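Local coordinates for BRO1 protein (Saccharomyces cerevisiae, PDB 1ZB1) that helps sort cargo proteins into the intralumenal vesicles of multivesicular bodies and, as an adapter, recruits the deubiquitinase DOA4 to endosomes, at residues K14-G26 with K94-S106. Residues are numbered along the deposited sequence; the frame is centred on the assembly and turned at random.
Sequences KLKDTEKLDWKKG and KMDFTWYDAEYSS
Lys16 reaches across to the backbone of Tyr100. Its CB lies 3.4 Å from Tyr100 O and also meets the Trp99 ring at CE3. CG runs on past Ala102 N. Bends at chi3 (62°) and chi4 (52°) then fold the chain back, so that CE stays near Tyr100 O and NZ donates to it at 2.9 Å, from above the carbonyl plane. Asp101 OD1, which Ser171 OG also hydrogen-bonds, is a long salt-bridge partner of NZ. A water bridges them, accepting from NZ and donating to OD1. Asp173 forms a further salt bridge with NZ.

Next along, Tyr100 N donates to Asp17 O in a nearly straight bond (177°). Thr98 O accepts twice, from Thr18 OG1 at 2.7 Å and from Glu19 N, on opposite faces of its plane. Thr18 CB sits over the six-membered ring of Trp99, 3.6 Å from its centroid, in a CH-pi contact. Farther on, Met95 CE lies over a face of the Trp23 six-membered ring, in a CH-pi contact, and Leu21 CD2 touches Phe97 CE2 at 3.6 Å.

Residues 17-21 thus run along strand 97-100, which pairs with strand 112-115 in a two-stranded sheet of the Bro1 domain. Thr18 and Trp99 form a single beta bridge between the two segments. Two aspartates, Asp173 and at longer range Asp101, would probably favour the charged form of Lys16.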
loop_
_atom_site.group_PDB
_atom_site.type_symbol
_atom_site.label_atom_id
_atom_site.label_comp_id
_atom_site.label_asym_id
_atom_site.label_seq_id
_atom_site.Cartn_x
_atom_site.Cartn_y
_atom_site.Cartn_z
ATOM N N LYS A 14 -3.416 -6.071 7.685
ATOM C CA LYS A 14 -3.787 -7.417 8.119
ATOM C C LYS A 14 -4.164 -8.362 6.995
ATOM O O LYS A 14 -4.799 -7.960 6.019
ATOM C CB LYS A 14 -4.954 -7.334 9.108
ATOM C CG LYS A 14 -4.629 -6.545 10.369
ATOM C CD LYS A 14 -3.524 -7.228 11.155
ATOM C CE LYS A 14 -3.213 -6.485 12.443
ATOM N NZ LYS A 14 -2.116 -7.138 13.210
ATOM N N LEU A 15 -3.773 -9.625 7.150
ATOM C CA LEU A 15 -4.080 -10.669 6.171
ATOM C C LEU A 15 -5.488 -11.204 6.417
ATOM O O LEU A 15 -6.036 -11.058 7.517
ATOM C CB LEU A 15 -3.109 -11.847 6.317
ATOM C CG LEU A 15 -1.634 -11.670 5.979
ATOM C CD1 LEU A 15 -0.839 -12.932 6.414
ATOM C CD2 LEU A 15 -1.502 -11.433 4.473
ATOM N N LYS A 16 -6.076 -11.814 5.392
ATOM C CA LYS A 16 -7.388 -12.433 5.540
ATOM C C LYS A 16 -7.129 -13.925 5.769
ATOM O O LYS A 16 -6.355 -14.536 5.037
ATOM C CB LYS A 16 -8.232 -12.247 4.270
ATOM C CG LYS A 16 -8.614 -10.785 3.966
ATOM C CD LYS A 16 -9.267 -10.654 2.585
ATOM C CE LYS A 16 -10.574 -11.437 2.490
ATOM N NZ LYS A 16 -11.502 -11.101 3.619
ATOM N N ASP A 17 -7.750 -14.507 6.791
ATOM C CA ASP A 17 -7.562 -15.927 7.059
ATOM C C ASP A 17 -8.521 -16.733 6.182
ATOM O O ASP A 17 -9.496 -16.194 5.665
ATOM C CB ASP A 17 -7.827 -16.253 8.536
ATOM C CG ASP A 17 -6.836 -15.583 9.471
ATOM O OD1 ASP A 17 -5.687 -15.339 9.048
ATOM O OD2 ASP A 17 -7.196 -15.307 10.636
ATOM N N THR A 18 -8.232 -18.019 6.011
ATOM C CA THR A 18 -9.074 -18.899 5.204
ATOM C C THR A 18 -9.120 -20.281 5.834
ATOM O O THR A 18 -8.222 -20.663 6.585
ATOM C CB THR A 18 -8.529 -19.052 3.767
ATOM O OG1 THR A 18 -9.426 -19.861 2.994
ATOM C CG2 THR A 18 -7.146 -19.741 3.782
ATOM N N GLU A 19 -10.163 -21.039 5.529
ATOM C CA GLU A 19 -10.265 -22.385 6.067
ATOM C C GLU A 19 -9.544 -23.354 5.143
ATOM O O GLU A 19 -9.481 -23.139 3.932
ATOM C CB GLU A 19 -11.734 -22.801 6.216
ATOM C CG GLU A 19 -12.454 -22.019 7.303
ATOM C CD GLU A 19 -13.791 -22.613 7.679
ATOM O OE1 GLU A 19 -14.369 -22.147 8.687
ATOM O OE2 GLU A 19 -14.264 -23.537 6.975
ATOM N N LYS A 20 -8.979 -24.408 5.722
ATOM C CA LYS A 20 -8.285 -25.411 4.932
ATOM C C LYS A 20 -9.262 -25.978 3.899
ATOM O O LYS A 20 -10.368 -26.391 4.239
ATOM C CB LYS A 20 -7.754 -26.512 5.856
ATOM C CG LYS A 20 -7.504 -27.857 5.190
ATOM C CD LYS A 20 -6.502 -27.781 4.056
ATOM C CE LYS A 20 -6.344 -29.164 3.417
ATOM N NZ LYS A 20 -5.488 -29.160 2.211
ATOM N N LEU A 21 -8.856 -25.971 2.636
ATOM C CA LEU A 21 -9.693 -26.486 1.556
ATOM C C LEU A 21 -9.056 -27.770 1.026
ATOM O O LEU A 21 -7.848 -27.818 0.798
ATOM C CB LEU A 21 -9.772 -25.451 0.434
ATOM C CG LEU A 21 -10.698 -25.686 -0.760
ATOM C CD1 LEU A 21 -12.138 -25.365 -0.366
ATOM C CD2 LEU A 21 -10.271 -24.778 -1.912
ATOM N N ASP A 22 -9.856 -28.810 0.828
ATOM C CA ASP A 22 -9.310 -30.066 0.316
ATOM C C ASP A 22 -9.512 -30.165 -1.192
ATOM O O ASP A 22 -10.559 -30.617 -1.655
ATOM C CB ASP A 22 -9.971 -31.262 1.014
ATOM C CG ASP A 22 -9.344 -32.591 0.615
ATOM O OD1 ASP A 22 -9.620 -33.608 1.283
ATOM O OD2 ASP A 22 -8.577 -32.622 -0.368
ATOM N N TRP A 23 -8.506 -29.737 -1.957
ATOM C CA TRP A 23 -8.594 -29.788 -3.411
ATOM C C TRP A 23 -8.698 -31.229 -3.924
ATOM O O TRP A 23 -9.366 -31.477 -4.921
ATOM C CB TRP A 23 -7.382 -29.105 -4.063
ATOM C CG TRP A 23 -7.600 -27.652 -4.419
ATOM C CD1 TRP A 23 -7.081 -26.563 -3.779
ATOM C CD2 TRP A 23 -8.378 -27.142 -5.510
ATOM N NE1 TRP A 23 -7.483 -25.401 -4.409
ATOM C CE2 TRP A 23 -8.279 -25.729 -5.472
ATOM C CE3 TRP A 23 -9.146 -27.741 -6.517
ATOM C CZ2 TRP A 23 -8.923 -24.906 -6.406
ATOM C CZ3 TRP A 23 -9.786 -26.917 -7.449
ATOM C CH2 TRP A 23 -9.667 -25.516 -7.382
ATOM N N LYS A 24 -8.035 -32.168 -3.252
ATOM C CA LYS A 24 -8.085 -33.568 -3.669
ATOM C C LYS A 24 -9.514 -34.101 -3.583
ATOM O O LYS A 24 -10.066 -34.594 -4.565
ATOM C CB LYS A 24 -7.149 -34.421 -2.803
ATOM C CG LYS A 24 -5.688 -34.010 -2.897
ATOM C CD LYS A 24 -4.800 -34.783 -1.926
ATOM C CE LYS A 24 -4.640 -36.233 -2.346
ATOM N NZ LYS A 24 -3.738 -36.988 -1.426
ATOM N N LYS A 25 -10.117 -33.991 -2.407
ATOM C CA LYS A 25 -11.485 -34.459 -2.214
ATOM C C LYS A 25 -12.471 -33.679 -3.083
ATOM O O LYS A 25 -13.377 -34.258 -3.681
ATOM C CB LYS A 25 -11.883 -34.325 -0.742
ATOM C CG LYS A 25 -13.330 -34.697 -0.450
ATOM C CD LYS A 25 -13.656 -34.509 1.026
ATOM C CE LYS A 25 -15.131 -34.758 1.307
ATOM N NZ LYS A 25 -15.489 -34.500 2.730
ATOM N N GLY A 26 -12.284 -32.364 -3.152
ATOM C CA GLY A 26 -13.178 -31.525 -3.934
ATOM C C GLY A 26 -13.147 -31.788 -5.425
ATOM O O GLY A 26 -14.181 -31.771 -6.091
ATOM N N LYS A 94 -18.011 -26.300 -7.407
ATOM C CA LYS A 94 -18.571 -26.229 -6.060
ATOM C C LYS A 94 -17.506 -26.322 -4.970
ATOM O O LYS A 94 -17.705 -26.989 -3.955
ATOM C CB LYS A 94 -19.604 -27.341 -5.849
ATOM C CG LYS A 94 -20.767 -27.315 -6.832
ATOM C CD LYS A 94 -21.575 -26.030 -6.717
ATOM C CE LYS A 94 -22.700 -25.994 -7.745
ATOM N NZ LYS A 94 -23.629 -27.147 -7.590
ATOM N N MET A 95 -16.367 -25.671 -5.187
ATOM C CA MET A 95 -15.308 -25.670 -4.187
ATOM C C MET A 95 -15.784 -24.733 -3.083
ATOM O O MET A 95 -16.264 -23.633 -3.368
ATOM C CB MET A 95 -14.002 -25.143 -4.785
ATOM C CG MET A 95 -13.463 -25.979 -5.938
ATOM S SD MET A 95 -13.246 -27.697 -5.475
ATOM C CE MET A 95 -12.039 -27.550 -4.152
ATOM N N ASP A 96 -15.663 -25.159 -1.831
ATOM C CA ASP A 96 -16.109 -24.321 -0.727
ATOM C C ASP A 96 -15.064 -23.300 -0.272
ATOM O O ASP A 96 -14.585 -23.361 0.855
ATOM C CB ASP A 96 -16.532 -25.181 0.471
ATOM C CG ASP A 96 -17.822 -25.955 0.218
ATOM O OD1 ASP A 96 -18.705 -25.450 -0.511
ATOM O OD2 ASP A 96 -17.955 -27.064 0.773
ATOM N N PHE A 97 -14.730 -22.364 -1.153
ATOM C CA PHE A 97 -13.767 -21.304 -0.850
ATOM C C PHE A 97 -14.318 -20.498 0.334
ATOM O O PHE A 97 -15.358 -19.829 0.216
ATOM C CB PHE A 97 -13.606 -20.391 -2.072
ATOM C CG PHE A 97 -13.104 -21.100 -3.313
ATOM C CD1 PHE A 97 -13.758 -20.939 -4.533
ATOM C CD2 PHE A 97 -11.941 -21.868 -3.276
ATOM C CE1 PHE A 97 -13.261 -21.527 -5.703
ATOM C CE2 PHE A 97 -11.431 -22.461 -4.436
ATOM C CZ PHE A 97 -12.086 -22.292 -5.650
ATOM N N THR A 98 -13.618 -20.550 1.464
ATOM C CA THR A 98 -14.065 -19.872 2.679
ATOM C C THR A 98 -13.046 -18.883 3.244
ATOM O O THR A 98 -11.956 -19.275 3.683
ATOM C CB THR A 98 -14.426 -20.931 3.758
ATOM O OG1 THR A 98 -15.424 -21.819 3.230
ATOM C CG2 THR A 98 -14.953 -20.269 5.032
ATOM N N TRP A 99 -13.407 -17.599 3.238
ATOM C CA TRP A 99 -12.516 -16.546 3.739
ATOM C C TRP A 99 -13.090 -15.664 4.845
ATOM O O TRP A 99 -14.267 -15.296 4.821
ATOM C CB TRP A 99 -12.063 -15.633 2.591
ATOM C CG TRP A 99 -11.200 -16.326 1.579
ATOM C CD1 TRP A 99 -11.616 -17.113 0.547
ATOM C CD2 TRP A 99 -9.770 -16.324 1.533
ATOM N NE1 TRP A 99 -10.529 -17.606 -0.144
ATOM C CE2 TRP A 99 -9.384 -17.136 0.443
ATOM C CE3 TRP A 99 -8.772 -15.714 2.309
ATOM C CZ2 TRP A 99 -8.042 -17.356 0.107
ATOM C CZ3 TRP A 99 -7.430 -15.934 1.970
ATOM C CH2 TRP A 99 -7.083 -16.749 0.879
ATOM N N TYR A 100 -12.230 -15.312 5.798
ATOM C CA TYR A 100 -12.596 -14.450 6.918
ATOM C C TYR A 100 -12.191 -13.003 6.636
ATOM O O TYR A 100 -11.211 -12.746 5.933
ATOM C CB TYR A 100 -11.875 -14.888 8.204
ATOM C CG TYR A 100 -12.325 -16.203 8.803
ATOM C CD1 TYR A 100 -11.897 -17.425 8.277
ATOM C CD2 TYR A 100 -13.161 -16.222 9.924
ATOM C CE1 TYR A 100 -12.288 -18.638 8.861
ATOM C CE2 TYR A 100 -13.558 -17.424 10.510
ATOM C CZ TYR A 100 -13.118 -18.621 9.979
ATOM O OH TYR A 100 -13.498 -19.796 10.578
ATOM N N ASP A 101 -12.934 -12.053 7.189
ATOM C CA ASP A 101 -12.586 -10.649 7.014
ATOM C C ASP A 101 -11.317 -10.377 7.836
ATOM O O ASP A 101 -11.132 -10.968 8.905
ATOM C CB ASP A 101 -13.704 -9.738 7.533
ATOM C CG ASP A 101 -14.883 -9.641 6.584
ATOM O OD1 ASP A 101 -14.795 -10.150 5.448
ATOM O OD2 ASP A 101 -15.895 -9.034 6.982
ATOM N N ALA A 102 -10.456 -9.487 7.345
ATOM C CA ALA A 102 -9.231 -9.139 8.068
ATOM C C ALA A 102 -9.602 -8.620 9.457
ATOM O O ALA A 102 -10.576 -7.880 9.612
ATOM C CB ALA A 102 -8.440 -8.073 7.298
ATOM N N GLU A 103 -8.827 -9.005 10.466
ATOM C CA GLU A 103 -9.110 -8.591 11.837
ATOM C C GLU A 103 -8.268 -7.416 12.325
ATOM O O GLU A 103 -7.113 -7.590 12.704
ATOM C CB GLU A 103 -8.927 -9.781 12.782
ATOM C CG GLU A 103 -9.962 -10.871 12.582
ATOM C CD GLU A 103 -9.755 -12.074 13.485
ATOM O OE1 GLU A 103 -10.688 -12.898 13.582
ATOM O OE2 GLU A 103 -8.668 -12.203 14.090
ATOM N N TYR A 104 -8.845 -6.218 12.313
ATOM C CA TYR A 104 -8.121 -5.039 12.779
ATOM C C TYR A 104 -8.457 -4.770 14.241
ATOM O O TYR A 104 -7.692 -5.109 15.145
ATOM C CB TYR A 104 -8.486 -3.801 11.954
ATOM C CG TYR A 104 -8.165 -3.893 10.480
ATOM C CD1 TYR A 104 -9.152 -4.222 9.560
ATOM C CD2 TYR A 104 -6.877 -3.637 10.004
ATOM C CE1 TYR A 104 -8.877 -4.291 8.203
ATOM C CE2 TYR A 104 -6.585 -3.705 8.639
ATOM C CZ TYR A 104 -7.596 -4.033 7.748
ATOM O OH TYR A 104 -7.344 -4.099 6.397
ATOM N N SER A 105 -9.610 -4.150 14.456
ATOM C CA SER A 105 -10.092 -3.816 15.791
ATOM C C SER A 105 -11.580 -3.522 15.681
ATOM O O SER A 105 -12.410 -4.182 16.313
ATOM C CB SER A 105 -9.369 -2.577 16.334
ATOM O OG SER A 105 -7.992 -2.829 16.558
ATOM N N SER A 106 -11.903 -2.532 14.857
ATOM C CA SER A 106 -13.282 -2.119 14.641
ATOM C C SER A 106 -14.073 -3.177 13.875
ATOM O O SER A 106 -15.290 -3.284 14.032
ATOM C CB SER A 106 -13.316 -0.788 13.880
ATOM O OG SER A 106 -12.644 0.232 14.602
HETATM O O HOH W 1 -5.278 -5.315 5.404
HETATM O O HOH W 2 -6.869 -10.900 10.055
HETATM O O HOH W 3 -14.105 -12.374 4.080
HETATM O O HOH W 4 -9.006 -12.861 8.916
HETATM O O HOH W 5 -11.565 -22.485 2.221
HETATM O O HOH W 6 -13.086 -24.982 3.224
#